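PDB 3FBQ: conserved domain protein from Bacillus anthracis, which is of unknown function but carries sequence families of the E-set clan and is built from antiparallel beta-sheets. Local coordinates for residues Gln64-Pro70 and Ile126-Lys131; Phe176-Gln182 and Ile224-Phe230; Lys190-Ser194 and Val246-Val250. One frame throughout, in Å; residues are numbered along the deposited sequence.

Contact 1. Residues Gln64-Pro70 and Ile126-Lys131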
loop_
_atom_site.group_PDB
_atom_site.type_symbol
_atom_site.label_atom_id
_atom_site.label_comp_id
_atom_site.label_asym_id
_atom_site.label_seq_id
_atom_site.Cartn_x
_atom_site.Cartn_y
_atom_site.Cartn_z
ATOM N N GLN A 64 -21.334 2.453 -6.599
ATOM C CA GLN A 64 -21.126 1.011 -6.635
ATOM C C GLN A 64 -20.567 0.500 -5.312
ATOM O O GLN A 64 -19.758 1.170 -4.669
ATOM C CB GLN A 64 -20.186 0.635 -7.783
ATOM C CG GLN A 64 -18.714 0.857 -7.479
ATOM C CD GLN A 64 -17.894 -0.411 -7.604
ATOM O OE1 GLN A 64 -18.194 -1.279 -8.424
ATOM N NE2 GLN A 64 -16.853 -0.527 -6.789
ATOM N N ASP A 65 -21.002 -0.689 -4.911
ATOM C CA ASP A 65 -20.976 -1.081 -3.507
ATOM C C ASP A 65 -19.545 -1.184 -2.990
ATOM O O ASP A 65 -18.698 -1.831 -3.605
ATOM C CB ASP A 65 -21.704 -2.412 -3.307
ATOM C CG ASP A 65 -23.119 -2.230 -2.794
ATOM O OD1 ASP A 65 -23.895 -1.489 -3.434
ATOM O OD2 ASP A 65 -23.456 -2.829 -1.751
ATOM N N LEU A 66 -19.283 -0.543 -1.855
ATOM C CA LEU A 66 -18.061 -0.792 -1.099
ATOM C C LEU A 66 -18.193 -2.042 -0.235
ATOM O O LEU A 66 -17.194 -2.615 0.200
ATOM C CB LEU A 66 -17.716 0.416 -0.227
ATOM C CG LEU A 66 -17.125 1.628 -0.951
ATOM C CD1 LEU A 66 -15.954 1.213 -1.827
ATOM C CD2 LEU A 66 -18.192 2.335 -1.773
ATOM N N GLY A 67 -19.431 -2.459 0.009
ATOM C CA GLY A 67 -19.698 -3.547 0.908
ATOM C C GLY A 67 -19.487 -3.111 2.340
ATOM O O GLY A 67 -19.715 -1.956 2.665
ATOM N N ASP A 68 -19.001 -4.041 3.165
ATOM C CA ASP A 68 -19.081 -3.971 4.615
ATOM C C ASP A 68 -17.812 -3.458 5.272
ATOM O O ASP A 68 -17.854 -2.828 6.336
ATOM C CB ASP A 68 -19.443 -5.356 5.175
ATOM C CG ASP A 68 -20.950 -5.527 5.362
ATOM O OD1 ASP A 68 -21.563 -4.793 6.207
ATOM O OD2 ASP A 68 -21.538 -6.365 4.650
ATOM N N ASP A 69 -16.670 -3.738 4.660
ATOM C CA ASP A 69 -15.429 -3.311 5.275
ATOM C C ASP A 69 -14.414 -2.909 4.214
ATOM O O ASP A 69 -13.408 -3.621 4.003
ATOM C CB ASP A 69 -14.846 -4.405 6.189
ATOM C CG ASP A 69 -15.257 -4.246 7.631
ATOM O OD1 ASP A 69 -15.134 -3.113 8.146
ATOM O OD2 ASP A 69 -15.684 -5.250 8.261
ATOM N N PRO A 70 -14.651 -1.753 3.574
ATOM C CA PRO A 70 -13.702 -1.358 2.524
ATOM C C PRO A 70 -12.306 -1.082 3.122
ATOM O O PRO A 70 -12.190 -0.639 4.259
ATOM C CB PRO A 70 -14.346 -0.108 1.896
ATOM C CG PRO A 70 -15.777 0.063 2.586
ATOM C CD PRO A 70 -15.774 -0.805 3.799
ATOM N N ILE A 126 -12.291 -3.843 -1.851
ATOM C CA ILE A 126 -13.652 -4.193 -1.517
ATOM C C ILE A 126 -13.528 -5.679 -1.297
ATOM O O ILE A 126 -13.682 -6.520 -2.228
ATOM C CB ILE A 126 -14.617 -3.952 -2.671
ATOM C CG1 ILE A 126 -14.624 -2.463 -3.070
ATOM C CG2 ILE A 126 -15.975 -4.439 -2.273
ATOM C CD1 ILE A 126 -14.668 -2.208 -4.569
ATOM N N PRO A 127 -13.201 -6.023 -0.057
ATOM C CA PRO A 127 -13.011 -7.439 0.151
ATOM C C PRO A 127 -14.322 -8.191 -0.154
ATOM O O PRO A 127 -14.259 -9.280 -0.727
ATOM C CB PRO A 127 -12.590 -7.507 1.607
ATOM C CG PRO A 127 -11.971 -6.161 1.875
ATOM C CD PRO A 127 -12.865 -5.224 1.124
ATOM N N ASP A 128 -15.502 -7.635 0.183
ATOM C CA ASP A 128 -16.767 -8.382 -0.094
ATOM C C ASP A 128 -16.752 -8.837 -1.551
ATOM O O ASP A 128 -16.964 -9.983 -1.817
ATOM C CB ASP A 128 -18.031 -7.554 0.184
ATOM C CG ASP A 128 -18.307 -7.354 1.673
ATOM O OD1 ASP A 128 -17.377 -7.512 2.502
ATOM O OD2 ASP A 128 -19.474 -7.025 2.025
ATOM N N ARG A 129 -16.431 -7.939 -2.485
ATOM C CA ARG A 129 -16.449 -8.262 -3.904
ATOM C C ARG A 129 -15.087 -8.604 -4.535
ATOM O O ARG A 129 -14.960 -8.586 -5.735
ATOM C CB ARG A 129 -17.160 -7.143 -4.660
ATOM C CG ARG A 129 -18.220 -7.691 -5.652
ATOM C CD ARG A 129 -19.650 -7.123 -5.431
ATOM N NE ARG A 129 -19.836 -6.473 -4.123
ATOM C CZ ARG A 129 -19.908 -7.090 -2.929
ATOM N NH1 ARG A 129 -19.798 -8.425 -2.841
ATOM N NH2 ARG A 129 -20.100 -6.365 -1.809
ATOM N N LYS A 130 -14.062 -8.870 -3.712
ATOM C CA LYS A 130 -12.816 -9.590 -4.119
ATOM C C LYS A 130 -11.863 -8.822 -5.074
ATOM O O LYS A 130 -11.135 -9.388 -5.886
ATOM C CB LYS A 130 -13.236 -10.913 -4.752
ATOM C CG LYS A 130 -12.404 -12.104 -4.371
ATOM C CD LYS A 130 -12.783 -12.593 -3.025
ATOM C CE LYS A 130 -12.623 -14.071 -2.983
ATOM N NZ LYS A 130 -13.912 -14.812 -3.153
ATOM N N LYS A 131 -11.840 -7.524 -4.884
ATOM C CA LYS A 131 -11.669 -6.569 -5.932
ATOM C C LYS A 131 -11.160 -5.312 -5.267
ATOM O O LYS A 131 -11.356 -5.138 -4.056
ATOM C CB LYS A 131 -13.049 -6.231 -6.456
ATOM C CG LYS A 131 -13.017 -5.836 -7.866
ATOM C CD LYS A 131 -14.356 -5.303 -8.263
ATOM C CE LYS A 131 -14.531 -3.915 -7.743
ATOM N NZ LYS A 131 -15.969 -3.638 -7.845
HETATM O O HOH W 1 -16.015 -5.252 1.674
#

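Contact 2. Residues Phe176-Gln182 and Ile224-Phe230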
loop_
_atom_site.group_PDB
_atom_site.type_symbol
_atom_site.label_atom_id
_atom_site.label_comp_id
_atom_site.label_asym_id
_atom_site.label_seq_id
_atom_site.Cartn_x
_atom_site.Cartn_y
_atom_site.Cartn_z
ATOM N N PHE A 176 -6.738 16.247 26.636
ATOM C CA PHE A 176 -5.432 16.320 27.330
ATOM C C PHE A 176 -4.625 15.056 27.175
ATOM O O PHE A 176 -5.199 13.989 27.069
ATOM C CB PHE A 176 -5.593 16.720 28.808
ATOM C CG PHE A 176 -6.009 15.595 29.719
ATOM C CD1 PHE A 176 -7.322 15.500 30.171
ATOM C CD2 PHE A 176 -5.100 14.662 30.155
ATOM C CE1 PHE A 176 -7.728 14.490 31.052
ATOM C CE2 PHE A 176 -5.499 13.631 30.987
ATOM C CZ PHE A 176 -6.811 13.564 31.467
ATOM N N ILE A 177 -3.306 15.141 27.217
ATOM C CA ILE A 177 -2.407 13.968 26.925
ATOM C C ILE A 177 -1.491 13.546 28.053
ATOM O O ILE A 177 -0.815 14.363 28.635
ATOM C CB ILE A 177 -1.502 14.261 25.730
ATOM C CG1 ILE A 177 -2.331 14.686 24.504
ATOM C CG2 ILE A 177 -0.623 13.066 25.425
ATOM C CD1 ILE A 177 -1.488 15.270 23.436
ATOM N N LEU A 178 -1.466 12.266 28.372
ATOM C CA LEU A 178 -0.450 11.761 29.329
ATOM C C LEU A 178 0.711 11.016 28.638
ATOM O O LEU A 178 0.507 9.978 28.007
ATOM C CB LEU A 178 -1.076 10.871 30.408
ATOM C CG LEU A 178 -2.158 11.546 31.270
ATOM C CD1 LEU A 178 -2.706 10.538 32.229
ATOM C CD2 LEU A 178 -1.747 12.809 32.009
ATOM N N TYR A 179 1.915 11.555 28.763
ATOM C CA TYR A 179 3.081 10.874 28.278
ATOM C C TYR A 179 3.741 10.082 29.387
ATOM O O TYR A 179 3.981 10.564 30.488
ATOM C CB TYR A 179 4.079 11.885 27.851
ATOM C CG TYR A 179 3.665 12.715 26.700
ATOM C CD1 TYR A 179 3.971 12.322 25.380
ATOM C CD2 TYR A 179 3.012 13.967 26.907
ATOM C CE1 TYR A 179 3.644 13.109 24.320
ATOM C CE2 TYR A 179 2.675 14.782 25.815
ATOM C CZ TYR A 179 3.000 14.338 24.534
ATOM O OH TYR A 179 2.672 15.127 23.460
ATOM N N TYR A 180 4.115 8.871 29.071
ATOM C CA TYR A 180 4.740 8.057 30.077
ATOM C C TYR A 180 5.411 6.788 29.480
ATOM O O TYR A 180 5.404 6.585 28.256
ATOM C CB TYR A 180 3.668 7.702 31.082
ATOM C CG TYR A 180 2.679 6.740 30.495
ATOM C CD1 TYR A 180 1.624 7.184 29.682
ATOM C CD2 TYR A 180 2.809 5.358 30.734
ATOM C CE1 TYR A 180 0.721 6.257 29.125
ATOM C CE2 TYR A 180 1.906 4.425 30.191
ATOM C CZ TYR A 180 0.882 4.877 29.396
ATOM O OH TYR A 180 0.017 3.945 28.915
ATOM N N ASN A 181 5.995 5.950 30.351
ATOM C CA ASN A 181 6.733 4.745 29.903
ATOM C C ASN A 181 6.768 3.682 30.945
ATOM O O ASN A 181 6.622 3.983 32.115
ATOM C CB ASN A 181 8.168 5.041 29.480
ATOM C CG ASN A 181 8.953 5.706 30.551
ATOM O OD1 ASN A 181 9.193 5.175 31.642
ATOM N ND2 ASN A 181 9.375 6.897 30.245
ATOM N N GLN A 182 6.985 2.441 30.496
ATOM C CA GLN A 182 7.076 1.279 31.357
ATOM C C GLN A 182 8.513 0.891 31.324
ATOM O O GLN A 182 9.161 1.031 30.285
ATOM C CB GLN A 182 6.194 0.119 30.855
ATOM C CG GLN A 182 6.348 -0.281 29.394
ATOM C CD GLN A 182 5.399 -1.420 28.969
ATOM O OE1 GLN A 182 5.834 -2.501 28.492
ATOM N NE2 GLN A 182 4.098 -1.174 29.103
ATOM N N ILE A 224 8.864 0.655 26.904
ATOM C CA ILE A 224 8.100 1.339 25.873
ATOM C C ILE A 224 7.665 2.740 26.384
ATOM O O ILE A 224 7.011 2.839 27.401
ATOM C CB ILE A 224 6.799 0.506 25.442
ATOM C CG1 ILE A 224 7.046 -0.996 25.174
ATOM C CG2 ILE A 224 6.073 1.095 24.292
ATOM C CD1 ILE A 224 8.356 -1.324 24.620
ATOM N N ARG A 225 8.002 3.808 25.667
ATOM C CA ARG A 225 7.365 5.098 25.845
ATOM C C ARG A 225 6.037 5.036 25.138
ATOM O O ARG A 225 5.961 4.501 24.023
ATOM C CB ARG A 225 8.214 6.206 25.250
ATOM C CG ARG A 225 9.731 5.942 25.485
ATOM C CD ARG A 225 10.590 7.167 25.283
ATOM N NE ARG A 225 9.894 8.379 25.751
ATOM C CZ ARG A 225 10.230 9.624 25.396
ATOM N NH1 ARG A 225 11.255 9.814 24.564
ATOM N NH2 ARG A 225 9.540 10.679 25.850
ATOM N N TRP A 226 4.995 5.569 25.797
ATOM C CA TRP A 226 3.619 5.541 25.316
ATOM C C TRP A 226 3.048 6.909 25.497
ATOM O O TRP A 226 3.579 7.751 26.234
ATOM C CB TRP A 226 2.743 4.704 26.257
ATOM C CG TRP A 226 3.059 3.303 26.483
ATOM C CD1 TRP A 226 3.725 2.772 27.562
ATOM C CD2 TRP A 226 2.654 2.225 25.691
ATOM N NE1 TRP A 226 3.795 1.406 27.453
ATOM C CE2 TRP A 226 3.154 1.049 26.294
ATOM C CE3 TRP A 226 1.960 2.124 24.481
ATOM C CZ2 TRP A 226 2.971 -0.215 25.725
ATOM C CZ3 TRP A 226 1.780 0.871 23.900
ATOM C CH2 TRP A 226 2.285 -0.278 24.515
ATOM N N SER A 227 1.879 7.133 24.934
ATOM C CA SER A 227 1.075 8.282 25.349
ATOM C C SER A 227 -0.394 8.031 25.073
ATOM O O SER A 227 -0.743 7.216 24.185
ATOM C CB SER A 227 1.536 9.521 24.634
ATOM O OG SER A 227 0.862 9.633 23.413
ATOM N N ALA A 228 -1.289 8.675 25.820
ATOM C CA ALA A 228 -2.710 8.458 25.551
ATOM C C ALA A 228 -3.437 9.757 25.594
ATOM O O ALA A 228 -2.979 10.746 26.232
ATOM C CB ALA A 228 -3.269 7.566 26.533
ATOM N N THR A 229 -4.601 9.798 24.959
ATOM C CA THR A 229 -5.321 11.066 25.006
ATOM C C THR A 229 -6.629 10.901 25.716
ATOM O O THR A 229 -7.279 9.886 25.564
ATOM C CB THR A 229 -5.490 11.630 23.609
ATOM O OG1 THR A 229 -4.244 11.449 22.944
ATOM C CG2 THR A 229 -5.864 13.176 23.649
ATOM N N PHE A 230 -6.983 11.885 26.521
ATOM C CA PHE A 230 -8.195 11.783 27.289
ATOM C C PHE A 230 -9.016 13.063 27.195
ATOM O O PHE A 230 -8.532 14.118 26.717
ATOM C CB PHE A 230 -7.912 11.512 28.746
ATOM C CG PHE A 230 -6.929 10.386 29.021
ATOM C CD1 PHE A 230 -7.390 9.161 29.609
ATOM C CD2 PHE A 230 -5.564 10.556 28.790
ATOM C CE1 PHE A 230 -6.506 8.130 29.951
ATOM C CE2 PHE A 230 -4.627 9.514 29.081
ATOM C CZ PHE A 230 -5.108 8.291 29.675
#

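Contact 3. Residues Lys190-Ser194 and Val246-Val250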
loop_
_atom_site.group_PDB
_atom_site.type_symbol
_atom_site.label_atom_id
_atom_site.label_comp_id
_atom_site.label_asym_id
_atom_site.label_seq_id
_atom_site.Cartn_x
_atom_site.Cartn_y
_atom_site.Cartn_z
ATOM N N LYS A 190 12.019 -12.100 32.404
ATOM C CA LYS A 190 12.316 -13.494 32.246
ATOM C C LYS A 190 11.081 -14.349 32.353
ATOM O O LYS A 190 10.964 -15.354 31.646
ATOM C CB LYS A 190 13.407 -13.926 33.211
ATOM C CG LYS A 190 14.787 -13.457 32.751
ATOM C CD LYS A 190 15.915 -14.417 33.192
ATOM C CE LYS A 190 16.156 -14.424 34.701
ATOM N NZ LYS A 190 16.897 -13.213 35.141
ATOM N N GLU A 191 10.134 -13.954 33.197
ATOM C CA GLU A 191 8.924 -14.775 33.287
ATOM C C GLU A 191 7.751 -14.304 32.421
ATOM O O GLU A 191 6.640 -14.833 32.539
ATOM C CB GLU A 191 8.504 -15.065 34.738
ATOM C CG GLU A 191 8.090 -13.865 35.565
ATOM C CD GLU A 191 7.227 -14.245 36.801
ATOM O OE1 GLU A 191 6.062 -14.695 36.624
ATOM O OE2 GLU A 191 7.708 -14.076 37.947
ATOM N N TRP A 192 8.002 -13.321 31.564
ATOM C CA TRP A 192 6.931 -12.612 30.873
ATOM C C TRP A 192 7.436 -11.968 29.587
ATOM O O TRP A 192 8.556 -11.461 29.534
ATOM C CB TRP A 192 6.314 -11.550 31.787
ATOM C CG TRP A 192 5.821 -12.095 33.092
ATOM C CD1 TRP A 192 6.494 -12.115 34.278
ATOM C CD2 TRP A 192 4.546 -12.700 33.343
ATOM N NE1 TRP A 192 5.718 -12.695 35.253
ATOM C CE2 TRP A 192 4.518 -13.061 34.704
ATOM C CE3 TRP A 192 3.427 -12.969 32.550
ATOM C CZ2 TRP A 192 3.414 -13.679 35.290
ATOM C CZ3 TRP A 192 2.332 -13.583 33.132
ATOM C CH2 TRP A 192 2.334 -13.931 34.488
ATOM N N ASP A 193 6.602 -11.989 28.553
ATOM C CA ASP A 193 7.041 -11.636 27.208
ATOM C C ASP A 193 6.120 -10.594 26.582
ATOM O O ASP A 193 6.342 -10.152 25.455
ATOM C CB ASP A 193 7.104 -12.882 26.321
ATOM C CG ASP A 193 8.253 -13.799 26.686
ATOM O OD1 ASP A 193 9.333 -13.288 27.048
ATOM O OD2 ASP A 193 8.077 -15.034 26.612
ATOM N N SER A 194 5.086 -10.206 27.322
ATOM C CA SER A 194 4.166 -9.170 26.868
ATOM C C SER A 194 3.641 -8.347 28.041
ATOM O O SER A 194 2.498 -8.515 28.465
ATOM C CB SER A 194 3.000 -9.789 26.096
ATOM O OG SER A 194 1.796 -9.081 26.336
ATOM N N VAL A 246 -1.511 -3.384 34.711
ATOM C CA VAL A 246 -0.406 -4.034 33.986
ATOM C C VAL A 246 -0.854 -5.413 33.550
ATOM O O VAL A 246 -1.233 -6.194 34.398
ATOM C CB VAL A 246 0.857 -4.152 34.861
ATOM C CG1 VAL A 246 1.894 -5.020 34.187
ATOM C CG2 VAL A 246 1.446 -2.826 35.103
ATOM N N HIS A 247 -0.820 -5.708 32.252
ATOM C CA HIS A 247 -1.321 -7.000 31.730
ATOM C C HIS A 247 -0.183 -7.861 31.200
ATOM O O HIS A 247 0.371 -7.603 30.120
ATOM C CB HIS A 247 -2.424 -6.850 30.651
ATOM C CG HIS A 247 -3.219 -5.592 30.776
ATOM N ND1 HIS A 247 -3.991 -5.306 31.885
ATOM C CD2 HIS A 247 -3.339 -4.524 29.945
ATOM C CE1 HIS A 247 -4.566 -4.122 31.720
ATOM N NE2 HIS A 247 -4.182 -3.621 30.555
ATOM N N LEU A 248 0.126 -8.894 31.975
ATOM C CA LEU A 248 1.244 -9.786 31.728
ATOM C C LEU A 248 0.787 -11.072 31.076
ATOM O O LEU A 248 -0.254 -11.630 31.427
ATOM C CB LEU A 248 1.889 -10.132 33.044
ATOM C CG LEU A 248 2.109 -8.851 33.799
ATOM C CD1 LEU A 248 1.911 -9.119 35.287
ATOM C CD2 LEU A 248 3.478 -8.314 33.430
ATOM N N ARG A 249 1.583 -11.534 30.124
ATOM C CA ARG A 249 1.205 -12.681 29.326
ATOM C C ARG A 249 2.439 -13.527 28.982
ATOM O O ARG A 249 3.571 -13.055 29.111
ATOM C CB ARG A 249 0.494 -12.179 28.074
ATOM C CG ARG A 249 -1.023 -12.388 28.070
ATOM C CD ARG A 249 -1.882 -11.289 28.759
ATOM N NE ARG A 249 -3.247 -11.258 28.190
ATOM C CZ ARG A 249 -4.265 -10.493 28.608
ATOM N NH1 ARG A 249 -4.131 -9.651 29.644
ATOM N NH2 ARG A 249 -5.439 -10.580 27.975
ATOM N N VAL A 250 2.230 -14.777 28.574
ATOM C CA VAL A 250 3.313 -15.544 27.939
ATOM C C VAL A 250 2.864 -16.109 26.577
ATOM O O VAL A 250 3.494 -15.870 25.546
ATOM C CB VAL A 250 3.903 -16.659 28.877
ATOM C CG1 VAL A 250 3.581 -18.051 28.335
ATOM C CG2 VAL A 250 5.423 -16.490 29.048
#

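Contact 1. Residues Gln64-Pro70 and Ile126-Lys131
At the edge of the Arg-129 guanidinium, close to its plane, lies the CA of Gly-67, 3.9 Å from NH2. The carboxylates of Asp-68 and Asp-128 are turned 46° against each other, and their OD2 atoms approach to 3.4 Å. Asp-128 OD2 also accepts a weak, bent bond from Asp-68 N (3.2 Å, 131° at the hydrogen), while its link to Arg-129 NH2 is a long salt bridge. The Gln-64 amide receives a weak bond at OE1 from Lys-131 NZ (3.3 Å), whose chain bends at chi3 (77°) to bring the ammonium there, almost as near the amide's own NE2 donor (3.4 Å). Between these polar ends sits Ile-126: CG2 rests against Leu-66 O (3.3 Å), and CG1 meets Leu-66 CD1 at 4.1 Å, the side chains crossing nearly at right angles. One water joins the loops, accepting from Asp-128 N (2.9 Å) and donating to Leu-66 O. Pro-127 to Lys-130 form a type I turn, and Lys-130 and Lys-131 both face Ile-126 in a G1 beta bulge, closing the hairpin of strands 114-126 and 131-144. The two close carboxylates would probably disfavour each other; the Asp-68 N-H and, more distantly, the Arg-129 guanidinium, both beside Asp-128, may offset part of that cost in a contact whose other ties are Ile-126 packing on Leu-66, weak hydrogen bonds and a bridging water.

Contact 2. Residues Phe176-Gln182 and Ile224-Phe230
Tyr-180 and Trp-226 face each other as a hydrogen-bonded antiparallel pair, and their side chains pack on the same face of the sheet. The tyrosine CG stands between its backbone N and carbonyl carbon (chi1 70°), which leans the ring across the neighbouring strand until Trp-226 CB lies over one face, 4.0 Å from the ring centroid. The indole slides past, nearly parallel to the phenol but barely overlapping it. Phe-176 and Phe-230 repeat this scheme: the Phe-176 ring swings over with chi1 80°, and Phe-230 CB forms a CH-pi contact 3.9 Å from the centroid of the Phe-176 ring. Leu-178 sits beside this pair, its CD1 3.8 Å from Phe-230 CE2 and its CG at the edge of the Phe-176 ring. Tyr-180 OH is hydrogen-bonded to Val-197 O. The other face carries, among others, Ile-177 and Thr-229, whose CG1 and CG2 run side by side at 3.9 Å; Asn-214 bonds both Ser-227 OG and Thr-229 OG1, and Glu-167 bonds Asn-181 and Arg-225. Paired N-H···O bonds, such as Trp-226 N to Tyr-180 O at 2.7 Å, complete the ladder of two neighbouring inner strands in an antiparallel beta-sheet, consistent with the all-beta domains of the E-set clan.

Contact 3. Residues Lys190-Ser194 and Val246-Val250
Leu-248 carries the apolar part of the contact, packing on Trp-192 just after His-247, which ends strand 239-247 and is backbone-bonded to Asp-196, at the start of strand 196-203. The leucine CB sits over one face of the Trp-192 indole, 3.6 Å from the centroid of the six-membered ring and displaced toward the rim at CE3; the two side chains cross at about a right angle. The tryptophan reaches this place with CG anti to its carbonyl carbon (chi1 -55°), and Lys-278 adds a cation-pi contact to the ring. Strand 239-247 lies between 196-203 and 281-289 in the eight-stranded antiparallel sheet, and the indole, just after the short helix 186-191, packs at the end of this strand. At Arg-249 the contact turns polar: its O accepts a nearly straight bond from Asp-193 N (3.3 Å, 174° at the hydrogen). Its CA borders the indole edge, and its CB passes Ser-194 OG at 3.8 Å, while the chain bends at chi2 (86°) and carries the guanidinium off. Val-250, the last residue before the unmodelled 251-255, lies alongside Asp-193, with CG2 3.9 Å from Asp-193 OD2 and also near the carbonyl O of Glu-191.

In the fold
Contact 2 is the core of the three, its centre about 10 Å from that of the chain, while contacts 1 and 3 are partly buried, their centres about 26 and 22 Å out. Contacts 2 and 3 reach the same eight-stranded sheet: strand 175-184 leads into helix 186-191, and strand 224-231 precedes strand 239-247, so their segments alternate along the chain. Contact 1 closes before either opens and joins the hairpin 126-131 of the three-stranded sheet to the loop that leads there from the five-stranded sheet. Chemistry follows place: a regular backbone ladder and aromatic packing inside, one backbone bond between the segments beside an indole at the sheet end, and charged groups with water at the outlying loops.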